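Local coordinates for protein Gp26 (Listeria phage P40, PDB 4JZ5) that probably hydrolyses glycosidic bonds of Listeria cell-wall peptidoglycan as a phage endolysin, through a catalytic domain of glycosyl hydrolase family 25, at residues A[79-84]-A[117-122]; A[88-93]-A[132-137]; A[61-66]-A[101-106]. One frame throughout, in Å; residues are numbered along the deposited sequence.

Contact 1: residues A[79-84]-A[117-122]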
loop_
_atom_site.group_PDB
_atom_site.type_symbol
_atom_site.label_atom_id
_atom_site.label_comp_id
_atom_site.label_asym_id
_atom_site.label_seq_id
_atom_site.Cartn_x
_atom_site.Cartn_y
_atom_site.Cartn_z
ATOM N N TYR A 79 -2.930 -2.767 1.195
ATOM C CA TYR A 79 -2.013 -2.413 2.265
ATOM C C TYR A 79 -2.738 -2.413 3.602
ATOM O O TYR A 79 -3.862 -1.934 3.729
ATOM C CB TYR A 79 -1.309 -1.060 2.004
ATOM C CG TYR A 79 -2.141 0.188 2.241
ATOM C CD1 TYR A 79 -2.188 0.789 3.495
ATOM C CD2 TYR A 79 -2.843 0.799 1.206
ATOM C CE1 TYR A 79 -2.920 1.940 3.726
ATOM C CE2 TYR A 79 -3.590 1.957 1.431
ATOM C CZ TYR A 79 -3.611 2.522 2.693
ATOM O OH TYR A 79 -4.342 3.659 2.950
ATOM N N HIS A 80 -2.047 -2.925 4.617
ATOM C CA HIS A 80 -2.539 -3.000 5.981
ATOM C C HIS A 80 -1.902 -1.917 6.835
ATOM O O HIS A 80 -0.678 -1.793 6.849
ATOM C CB HIS A 80 -2.154 -4.352 6.581
ATOM C CG HIS A 80 -2.535 -4.482 8.016
ATOM N ND1 HIS A 80 -1.666 -4.370 9.081
ATOM C CD2 HIS A 80 -3.759 -4.687 8.536
ATOM C CE1 HIS A 80 -2.358 -4.531 10.203
ATOM N NE2 HIS A 80 -3.627 -4.715 9.892
ATOM N N TYR A 81 -2.721 -1.141 7.547
ATOM C CA TYR A 81 -2.225 -0.116 8.453
ATOM C C TYR A 81 -1.954 -0.756 9.810
ATOM O O TYR A 81 -2.879 -1.150 10.535
ATOM C CB TYR A 81 -3.225 1.046 8.587
ATOM C CG TYR A 81 -2.627 2.195 9.360
ATOM C CD1 TYR A 81 -2.631 2.201 10.747
ATOM C CD2 TYR A 81 -1.985 3.233 8.707
ATOM C CE1 TYR A 81 -2.058 3.236 11.458
ATOM C CE2 TYR A 81 -1.411 4.283 9.419
ATOM C CZ TYR A 81 -1.433 4.256 10.788
ATOM O OH TYR A 81 -0.854 5.287 11.496
ATOM N N ALA A 82 -0.679 -0.888 10.140
ATOM C CA ALA A 82 -0.261 -1.635 11.320
ATOM C C ALA A 82 -0.475 -0.904 12.637
ATOM O O ALA A 82 -0.159 0.281 12.752
ATOM C CB ALA A 82 1.199 -1.979 11.200
ATOM N N LEU A 83 -0.954 -1.652 13.625
ATOM C CA LEU A 83 -1.149 -1.167 14.988
ATOM C C LEU A 83 -0.721 -2.229 16.005
ATOM O O LEU A 83 -1.164 -2.221 17.148
ATOM C CB LEU A 83 -2.617 -0.814 15.209
ATOM C CG LEU A 83 -3.088 0.391 14.393
ATOM C CD1 LEU A 83 -4.602 0.523 14.423
ATOM C CD2 LEU A 83 -2.434 1.669 14.878
ATOM N N PHE A 84 0.167 -3.141 15.615
ATOM C CA PHE A 84 0.352 -4.339 16.423
ATOM C C PHE A 84 1.154 -4.126 17.703
ATOM O O PHE A 84 2.067 -3.302 17.775
ATOM C CB PHE A 84 0.877 -5.535 15.603
ATOM C CG PHE A 84 2.016 -5.236 14.653
ATOM C CD1 PHE A 84 3.289 -4.940 15.116
ATOM C CD2 PHE A 84 1.827 -5.329 13.292
ATOM C CE1 PHE A 84 4.334 -4.721 14.228
ATOM C CE2 PHE A 84 2.879 -5.134 12.405
ATOM C CZ PHE A 84 4.127 -4.826 12.869
ATOM N N ASP A 117 2.017 -1.269 5.985
ATOM C CA ASP A 117 2.163 0.176 6.204
ATOM C C ASP A 117 2.479 0.372 7.678
ATOM O O ASP A 117 1.617 0.141 8.551
ATOM C CB ASP A 117 0.833 0.836 5.802
ATOM C CG ASP A 117 0.743 2.315 6.112
ATOM O OD1 ASP A 117 1.496 2.823 6.944
ATOM O OD2 ASP A 117 -0.137 2.977 5.524
ATOM N N TYR A 118 3.736 0.708 7.968
ATOM C CA TYR A 118 4.212 0.762 9.347
ATOM C C TYR A 118 4.740 2.150 9.609
ATOM O O TYR A 118 5.885 2.451 9.225
ATOM C CB TYR A 118 5.303 -0.290 9.646
ATOM C CG TYR A 118 5.454 -0.463 11.135
ATOM C CD1 TYR A 118 4.632 -1.317 11.839
ATOM C CD2 TYR A 118 6.353 0.294 11.855
ATOM C CE1 TYR A 118 4.715 -1.428 13.211
ATOM C CE2 TYR A 118 6.447 0.185 13.228
ATOM C CZ TYR A 118 5.616 -0.655 13.904
ATOM O OH TYR A 118 5.723 -0.734 15.274
ATOM N N GLU A 119 3.922 2.994 10.237
ATOM C CA GLU A 119 4.289 4.395 10.393
ATOM C C GLU A 119 3.990 4.961 11.784
ATOM O O GLU A 119 4.121 6.165 12.007
ATOM C CB GLU A 119 3.605 5.212 9.308
ATOM C CG GLU A 119 2.104 5.244 9.408
ATOM C CD GLU A 119 1.453 5.957 8.207
ATOM O OE1 GLU A 119 1.065 5.322 7.214
ATOM O OE2 GLU A 119 1.297 7.196 8.257
ATOM N N GLU A 120 3.609 4.098 12.722
ATOM C CA GLU A 120 3.534 4.454 14.136
ATOM C C GLU A 120 3.845 3.188 14.909
ATOM O O GLU A 120 3.818 2.094 14.350
ATOM C CB GLU A 120 2.163 5.026 14.514
ATOM C CG GLU A 120 0.991 4.059 14.407
ATOM C CD GLU A 120 -0.301 4.684 14.912
ATOM O OE1 GLU A 120 -0.499 4.730 16.147
ATOM O OE2 GLU A 120 -1.116 5.155 14.076
ATOM N N VAL A 121 4.162 3.339 16.186
ATOM C CA VAL A 121 4.583 2.209 17.002
ATOM C C VAL A 121 3.625 1.990 18.161
ATOM O O VAL A 121 3.386 2.899 18.952
ATOM C CB VAL A 121 6.002 2.411 17.550
ATOM C CG1 VAL A 121 6.427 1.194 18.355
ATOM C CG2 VAL A 121 6.981 2.679 16.407
ATOM N N LYS A 122 3.046 0.799 18.228
ATOM C CA LYS A 122 2.133 0.422 19.303
ATOM C C LYS A 122 2.701 -0.761 20.090
ATOM O O LYS A 122 2.021 -1.343 20.940
ATOM C CB LYS A 122 0.746 0.059 18.759
ATOM C CG LYS A 122 0.063 1.182 17.966
ATOM C CD LYS A 122 -0.171 2.457 18.785
ATOM C CE LYS A 122 -1.271 2.312 19.834
ATOM N NZ LYS A 122 -2.615 2.106 19.239
HETATM O O HOH W 1 -0.349 7.960 10.770
HETATM O O HOH W 2 1.828 0.283 14.729
HETATM O O HOH W 3 1.249 1.962 10.881
HETATM O O HOH W 4 -2.712 -0.766 18.969
HETATM O O HOH W 5 3.273 -1.334 16.316
#
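Two neighbouring parallel strands part here: Tyr81 and Asp117 form a parallel beta bridge, and beyond it the chain of each strand runs on as a loop. Asp117 bonds through its N and its O to the two residues that flank Tyr81, its N donating to His80 O (2.9 Å) and its O accepting from Ala82 N at a nearly straight 170°. With its CG anti to the backbone N (chi1 173°), Asp117 sends its carboxylate alongside the Tyr79 ring, where OD2 lies 3.5 Å from Tyr79 CE1.

The sequence Asp117-Tyr118-Glu119 at a strand end matches the DXE motif of family 25, whose acids line the active site of its modified (beta/alpha) barrel; a catalytic role for Asp117 and Glu119 is thus probable. Their carboxylates converge, Asp117 OD1 lying 2.6 Å from Glu119 OE1. The Tyr81 ring reaches across both acids, and its OH donates to the anti lone pair of Glu120 OE2 (2.6 Å), which lies in the ring plane at its edge. Water 1 donates to both Tyr81 OH and Glu119 OE2.

Farther along, Tyr118 CD1 touches Ala82 CB at 3.6 Å, and Tyr118 CE1 meets Phe84 CZ at 3.5 Å, the rings oblique at 31°. Water 3 bridges the two loops as they part, donating to Ala82 O and Asp117 O while accepting from Glu119 N; water 5 bridges Phe84 O, Tyr118 OH and Lys122 N.

Contact 2: residues A[88-93]-A[132-137]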
loop_
_atom_site.group_PDB
_atom_site.type_symbol
_atom_site.label_atom_id
_atom_site.label_comp_id
_atom_site.label_asym_id
_atom_site.label_seq_id
_atom_site.Cartn_x
_atom_site.Cartn_y
_atom_site.Cartn_z
ATOM N N GLN A 88 1.639 -12.305 19.745
ATOM C CA GLN A 88 0.576 -12.874 18.947
ATOM C C GLN A 88 -0.203 -11.802 18.201
ATOM O O GLN A 88 -0.733 -12.063 17.129
ATOM C CB GLN A 88 -0.364 -13.695 19.818
ATOM C CG GLN A 88 -1.481 -14.393 19.049
ATOM C CD GLN A 88 -0.959 -15.362 18.017
ATOM O OE1 GLN A 88 0.034 -16.055 18.246
ATOM N NE2 GLN A 88 -1.629 -15.428 16.876
ATOM N N ASP A 89 -0.284 -10.588 18.746
ATOM C CA ASP A 89 -1.026 -9.531 18.071
ATOM C C ASP A 89 -0.436 -9.209 16.705
ATOM O O ASP A 89 -1.176 -8.884 15.784
ATOM C CB ASP A 89 -1.070 -8.280 18.942
ATOM C CG ASP A 89 -2.083 -7.265 18.458
ATOM O OD1 ASP A 89 -3.256 -7.633 18.244
ATOM O OD2 ASP A 89 -1.718 -6.084 18.329
ATOM N N THR A 90 0.882 -9.293 16.551
ATOM C CA THR A 90 1.497 -9.062 15.250
ATOM C C THR A 90 0.987 -10.070 14.227
ATOM O O THR A 90 0.668 -9.722 13.086
ATOM C CB THR A 90 3.012 -9.151 15.362
ATOM O OG1 THR A 90 3.439 -8.222 16.370
ATOM C CG2 THR A 90 3.698 -8.836 14.042
ATOM N N ILE A 91 0.911 -11.328 14.638
ATOM C CA ILE A 91 0.415 -12.382 13.770
ATOM C C ILE A 91 -1.077 -12.193 13.507
ATOM O O ILE A 91 -1.549 -12.388 12.382
ATOM C CB ILE A 91 0.695 -13.771 14.387
ATOM C CG1 ILE A 91 2.197 -13.952 14.632
ATOM C CG2 ILE A 91 0.163 -14.882 13.490
ATOM C CD1 ILE A 91 3.059 -13.759 13.390
ATOM N N ASN A 92 -1.836 -11.795 14.526
ATOM C CA ASN A 92 -3.259 -11.566 14.309
ATOM C C ASN A 92 -3.479 -10.444 13.295
ATOM O O ASN A 92 -4.394 -10.519 12.468
ATOM C CB ASN A 92 -3.978 -11.277 15.622
ATOM C CG ASN A 92 -4.031 -12.484 16.537
ATOM O OD1 ASN A 92 -3.902 -13.619 16.092
ATOM N ND2 ASN A 92 -4.245 -12.242 17.818
ATOM N N GLU A 93 -2.634 -9.414 13.326
ATOM C CA GLU A 93 -2.723 -8.362 12.321
ATOM C C GLU A 93 -2.321 -8.879 10.939
ATOM O O GLU A 93 -2.950 -8.528 9.932
ATOM C CB GLU A 93 -1.872 -7.144 12.705
ATOM C CG GLU A 93 -2.520 -6.346 13.832
ATOM C CD GLU A 93 -2.144 -4.885 13.884
ATOM O OE1 GLU A 93 -1.541 -4.358 12.907
ATOM O OE2 GLU A 93 -2.498 -4.246 14.892
ATOM N N CYS A 132 8.024 -6.143 12.246
ATOM C CA CYS A 132 7.673 -6.004 10.846
ATOM C C CYS A 132 8.028 -7.280 10.092
ATOM O O CYS A 132 7.269 -7.729 9.247
ATOM C CB CYS A 132 8.389 -4.807 10.217
ATOM S SG CYS A 132 7.682 -3.220 10.676
ATOM N N GLN A 133 9.197 -7.847 10.383
ATOM C CA GLN A 133 9.613 -9.073 9.715
ATOM C C GLN A 133 8.658 -10.232 10.013
ATOM O O GLN A 133 8.307 -10.994 9.102
ATOM C CB GLN A 133 11.040 -9.466 10.105
ATOM C CG GLN A 133 11.604 -10.524 9.171
ATOM C CD GLN A 133 11.854 -9.950 7.808
ATOM O OE1 GLN A 133 12.683 -9.049 7.669
ATOM N NE2 GLN A 133 11.085 -10.364 6.816
ATOM N N ARG A 134 8.256 -10.374 11.274
ATOM C CA ARG A 134 7.304 -11.417 11.638
ATOM C C ARG A 134 6.004 -11.263 10.861
ATOM O O ARG A 134 5.448 -12.261 10.377
ATOM C CB ARG A 134 7.034 -11.419 13.141
ATOM C CG ARG A 134 8.253 -11.779 13.979
ATOM C CD ARG A 134 7.917 -11.718 15.465
ATOM N NE ARG A 134 6.974 -12.767 15.835
ATOM C CZ ARG A 134 5.822 -12.595 16.472
ATOM N NH1 ARG A 134 5.411 -11.402 16.866
ATOM N NH2 ARG A 134 5.071 -13.660 16.713
ATOM N N PHE A 135 5.510 -10.039 10.753
ATOM C CA PHE A 135 4.290 -9.779 10.000
ATOM C C PHE A 135 4.438 -10.190 8.537
ATOM O O PHE A 135 3.605 -10.919 8.000
ATOM C CB PHE A 135 3.953 -8.287 10.120
ATOM C CG PHE A 135 2.718 -7.861 9.357
ATOM C CD1 PHE A 135 2.753 -7.674 7.986
ATOM C CD2 PHE A 135 1.523 -7.628 10.028
ATOM C CE1 PHE A 135 1.619 -7.286 7.293
ATOM C CE2 PHE A 135 0.386 -7.229 9.340
ATOM C CZ PHE A 135 0.440 -7.063 7.969
ATOM N N ILE A 136 5.488 -9.704 7.900
ATOM C CA ILE A 136 5.715 -9.939 6.481
ATOM C C ILE A 136 5.936 -11.425 6.198
ATOM O O ILE A 136 5.342 -11.969 5.262
ATOM C CB ILE A 136 6.883 -9.064 6.000
ATOM C CG1 ILE A 136 6.438 -7.589 5.993
ATOM C CG2 ILE A 136 7.405 -9.521 4.638
ATOM C CD1 ILE A 136 7.568 -6.612 5.815
ATOM N N ASP A 137 6.754 -12.084 7.012
ATOM C CA ASP A 137 6.973 -13.505 6.840
ATOM C C ASP A 137 5.654 -14.256 6.927
ATOM O O ASP A 137 5.422 -15.213 6.177
ATOM C CB ASP A 137 7.872 -14.054 7.941
ATOM C CG ASP A 137 9.323 -13.582 7.860
ATOM O OD1 ASP A 137 9.724 -12.963 6.867
ATOM O OD2 ASP A 137 10.067 -13.871 8.827
HETATM O O HOH W 6 3.012 -15.061 18.271
#
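Thr90 and Ile91 of helix 87-106 meet Arg134 and Phe135 of helix 128-143 in a helix-helix packing on the outside of the (beta/alpha) barrel. The two local axes approach to 8.7 Å and cross at -39°, with the closest backbone pair at Thr90 and Phe135, whose CA atoms are 6.0 Å apart.

In the first shell, the end of Arg134 crosses two side chains at about a right angle: its NH1 is 3.6 Å from Thr90 CB, and its NH2 is 3.6 Å from Ile91 CG1, while Ile91 CD1 sits over one face of the guanidinium. The bend at chi3 (67°) turns the arginine's end toward the neighbouring helix. Phe135, with CG anti to its backbone N (chi1 179°), crosses Thr90 obliquely and brings CE2 to 3.6 Å from the backbone C of Glu93; Thr90 CG2 approaches Phe135 CB at 4.0 Å.

The second shell fixes the polar ends. Glu131 OE1 takes a salt bridge from Arg134 NH1 and a hydrogen bond with Thr90 OG1, thereby tying both helices through one carboxylate, and Arg134 NH1 also reaches Gly87 O. Leu116 of strand 114-117 and Ala94 and Leu97 of helix 87-106 pack against the Phe135 ring, which also meets the ring of His80. Water 6 lies in the guanidinium plane, accepting a weak bond from Arg134 NH2 (2.9 Å) and donating to Gln88 OE1.

Contact 3: residues A[61-66]-A[101-106]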
loop_
_atom_site.group_PDB
_atom_site.type_symbol
_atom_site.label_atom_id
_atom_site.label_comp_id
_atom_site.label_asym_id
_atom_site.label_seq_id
_atom_site.Cartn_x
_atom_site.Cartn_y
_atom_site.Cartn_z
ATOM N N ARG A 61 -14.302 0.625 2.852
ATOM C CA ARG A 61 -14.466 0.615 1.406
ATOM C C ARG A 61 -13.669 -0.500 0.735
ATOM O O ARG A 61 -13.570 -0.513 -0.487
ATOM C CB ARG A 61 -14.077 1.973 0.794
ATOM C CG ARG A 61 -14.907 3.165 1.285
ATOM C CD ARG A 61 -16.339 3.196 0.791
ATOM N NE ARG A 61 -17.081 4.215 1.537
ATOM C CZ ARG A 61 -18.295 4.653 1.234
ATOM N NH1 ARG A 61 -18.933 4.188 0.175
ATOM N NH2 ARG A 61 -18.866 5.576 1.993
ATOM N N LEU A 62 -13.095 -1.414 1.513
ATOM C CA LEU A 62 -12.290 -2.489 0.937
ATOM C C LEU A 62 -13.028 -3.238 -0.176
ATOM O O LEU A 62 -12.514 -3.384 -1.291
ATOM C CB LEU A 62 -11.885 -3.477 2.026
ATOM C CG LEU A 62 -11.289 -4.805 1.547
ATOM C CD1 LEU A 62 -9.993 -4.582 0.811
ATOM C CD2 LEU A 62 -11.054 -5.720 2.735
ATOM N N GLU A 63 -14.230 -3.710 0.109
ATOM C CA GLU A 63 -14.924 -4.504 -0.880
ATOM C C GLU A 63 -15.399 -3.654 -2.043
ATOM O O GLU A 63 -15.331 -4.087 -3.190
ATOM C CB GLU A 63 -16.051 -5.283 -0.228
ATOM C CG GLU A 63 -15.495 -6.305 0.766
ATOM C CD GLU A 63 -16.553 -7.077 1.501
ATOM O OE1 GLU A 63 -17.658 -7.223 0.958
ATOM O OE2 GLU A 63 -16.273 -7.536 2.630
ATOM N N GLN A 64 -15.876 -2.443 -1.762
ATOM C CA GLN A 64 -16.291 -1.553 -2.836
ATOM C C GLN A 64 -15.152 -1.292 -3.805
ATOM O O GLN A 64 -15.320 -1.376 -5.024
ATOM C CB GLN A 64 -16.801 -0.231 -2.272
ATOM C CG GLN A 64 -17.219 0.751 -3.327
ATOM C CD GLN A 64 -17.421 2.129 -2.764
ATOM O OE1 GLN A 64 -18.200 2.309 -1.825
ATOM N NE2 GLN A 64 -16.712 3.113 -3.310
ATOM N N HIS A 65 -13.982 -0.967 -3.266
ATOM C CA HIS A 65 -12.842 -0.661 -4.100
ATOM C C HIS A 65 -12.364 -1.894 -4.849
ATOM O O HIS A 65 -12.046 -1.815 -6.032
ATOM C CB HIS A 65 -11.695 -0.060 -3.276
ATOM C CG HIS A 65 -11.977 1.337 -2.838
ATOM N ND1 HIS A 65 -11.437 1.956 -1.730
ATOM C CD2 HIS A 65 -12.782 2.244 -3.427
ATOM C CE1 HIS A 65 -11.905 3.194 -1.670
ATOM N NE2 HIS A 65 -12.726 3.389 -2.682
ATOM N N ALA A 66 -12.302 -3.043 -4.182
ATOM C CA ALA A 66 -11.862 -4.254 -4.860
ATOM C C ALA A 66 -12.779 -4.587 -6.035
ATOM O O ALA A 66 -12.307 -4.898 -7.139
ATOM C CB ALA A 66 -11.806 -5.422 -3.888
ATOM N N TYR A 101 -7.251 -10.210 1.801
ATOM C CA TYR A 101 -6.898 -10.813 0.519
ATOM C C TYR A 101 -7.925 -11.890 0.130
ATOM O O TYR A 101 -8.436 -11.908 -0.992
ATOM C CB TYR A 101 -5.469 -11.368 0.613
ATOM C CG TYR A 101 -5.033 -12.130 -0.609
ATOM C CD1 TYR A 101 -4.619 -11.482 -1.757
ATOM C CD2 TYR A 101 -5.042 -13.509 -0.616
ATOM C CE1 TYR A 101 -4.231 -12.189 -2.875
ATOM C CE2 TYR A 101 -4.645 -14.219 -1.721
ATOM C CZ TYR A 101 -4.249 -13.565 -2.856
ATOM O OH TYR A 101 -3.862 -14.283 -3.961
ATOM N N LYS A 102 -8.245 -12.769 1.067
ATOM C CA LYS A 102 -9.255 -13.788 0.821
ATOM C C LYS A 102 -10.625 -13.182 0.507
ATOM O O LYS A 102 -11.336 -13.681 -0.353
ATOM C CB LYS A 102 -9.346 -14.729 2.020
ATOM C CG LYS A 102 -8.111 -15.595 2.235
ATOM C CD LYS A 102 -8.247 -16.365 3.548
ATOM C CE LYS A 102 -7.171 -17.414 3.766
ATOM N NZ LYS A 102 -7.440 -18.186 5.017
ATOM N N LYS A 103 -11.009 -12.124 1.199
ATOM C CA LYS A 103 -12.283 -11.464 0.934
ATOM C C LYS A 103 -12.341 -10.939 -0.500
ATOM O O LYS A 103 -13.349 -11.067 -1.189
ATOM C CB LYS A 103 -12.493 -10.309 1.904
ATOM C CG LYS A 103 -12.845 -10.691 3.326
ATOM C CD LYS A 103 -12.934 -9.444 4.200
ATOM C CE LYS A 103 -13.201 -9.790 5.646
ATOM N NZ LYS A 103 -14.574 -10.320 5.836
ATOM N N CYS A 104 -11.246 -10.336 -0.951
ATOM C CA CYS A 104 -11.188 -9.875 -2.326
ATOM C C CYS A 104 -11.361 -11.041 -3.291
ATOM O O CYS A 104 -12.117 -10.956 -4.248
ATOM C CB CYS A 104 -9.866 -9.178 -2.598
ATOM S SG CYS A 104 -9.714 -7.576 -1.751
ATOM N N ARG A 105 -10.663 -12.144 -3.033
ATOM C CA ARG A 105 -10.765 -13.298 -3.920
ATOM C C ARG A 105 -12.172 -13.905 -3.900
ATOM O O ARG A 105 -12.648 -14.392 -4.925
ATOM C CB ARG A 105 -9.703 -14.351 -3.584
ATOM C CG ARG A 105 -8.277 -13.867 -3.785
ATOM C CD ARG A 105 -7.334 -15.026 -4.094
ATOM N NE ARG A 105 -7.666 -15.619 -5.385
ATOM C CZ ARG A 105 -8.061 -16.869 -5.594
ATOM N NH1 ARG A 105 -8.171 -17.745 -4.604
ATOM N NH2 ARG A 105 -8.355 -17.221 -6.824
ATOM N N GLN A 106 -12.849 -13.873 -2.754
ATOM C CA GLN A 106 -14.224 -14.338 -2.664
ATOM C C GLN A 106 -15.143 -13.560 -3.600
ATOM O O GLN A 106 -16.135 -14.107 -4.088
ATOM C CB GLN A 106 -14.732 -14.232 -1.228
ATOM C CG GLN A 106 -16.160 -14.713 -1.024
ATOM C CD GLN A 106 -16.258 -16.206 -0.792
ATOM O OE1 GLN A 106 -15.311 -16.838 -0.321
ATOM N NE2 GLN A 106 -17.412 -16.778 -1.114
#
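Cys104 of helix 87-106 packs against Leu62 and Ala66 of helix 62-72, and Lys103 borders the same interface. The local axes come within 9.9 Å and cross at -49°, and the small buried surface, 205 Å² summed over both sides, agrees with a contact made by a few side chains. Its centre is sulfur: Cys104 SG lies 3.7 Å from Ala66 CB and 4.0 Å from Leu62 CD1. Leu62 and Ala66 are one helical turn apart, so a single thiol touches two successive turns of the partner helix. The pairing of small residues brings the Ala66 and Cys104 backbones to a CA separation of 6.2 Å.

Lys103 can be followed from its CB, which points toward helix 62-72. The chain stays extended through chi2 and chi3, passing from CB by way of CG to CD, the carbon that reaches the other segment: it lies 4.4 Å from Leu62 CD2 and 4.2 Å from Glu63 OE2. At CE the chain turns (chi4 -70°), and the terminal NZ ends 4.6 Å from Glu63 OE2. That separation is beyond a salt bridge, although opposite charges this near probably attract weakly; the lysine also has a cation-pi partner in Tyr58.

On its inner side this pair of helices packs on the barrel sheet. Leu78 of strand 76-81 touches both Leu62 and Cys104, Phe76 of the same strand meets Ala66, and Ile49 of strand 46-53 packs on Leu62 and Ala66. The contact therefore joins two consecutive barrel helices, one before and one after strand 76-81 in the chain, both packing on that strand.

In the fold
From the N terminus, the chain enters contact 3 at 61-66 on helix 62-72, contact 1 at 79-84 at the end of strand 76-81, and contact 2 at 88-93 early in helix 87-106. The loops close in the same order, at 101-106, 117-122 and 132-137, so every pair crosses and none nests. Contacts 2 and 3 share helix 87-106 near its two ends, their centres about 21 Å apart, and join it to the following and preceding helices. Contact 1 pairs strands 76-81 and 114-117 and touches contact 2, with Leu83 N 2.9 Å from Glu93 OE1, a probable hydrogen bond between strand-end loop and helix.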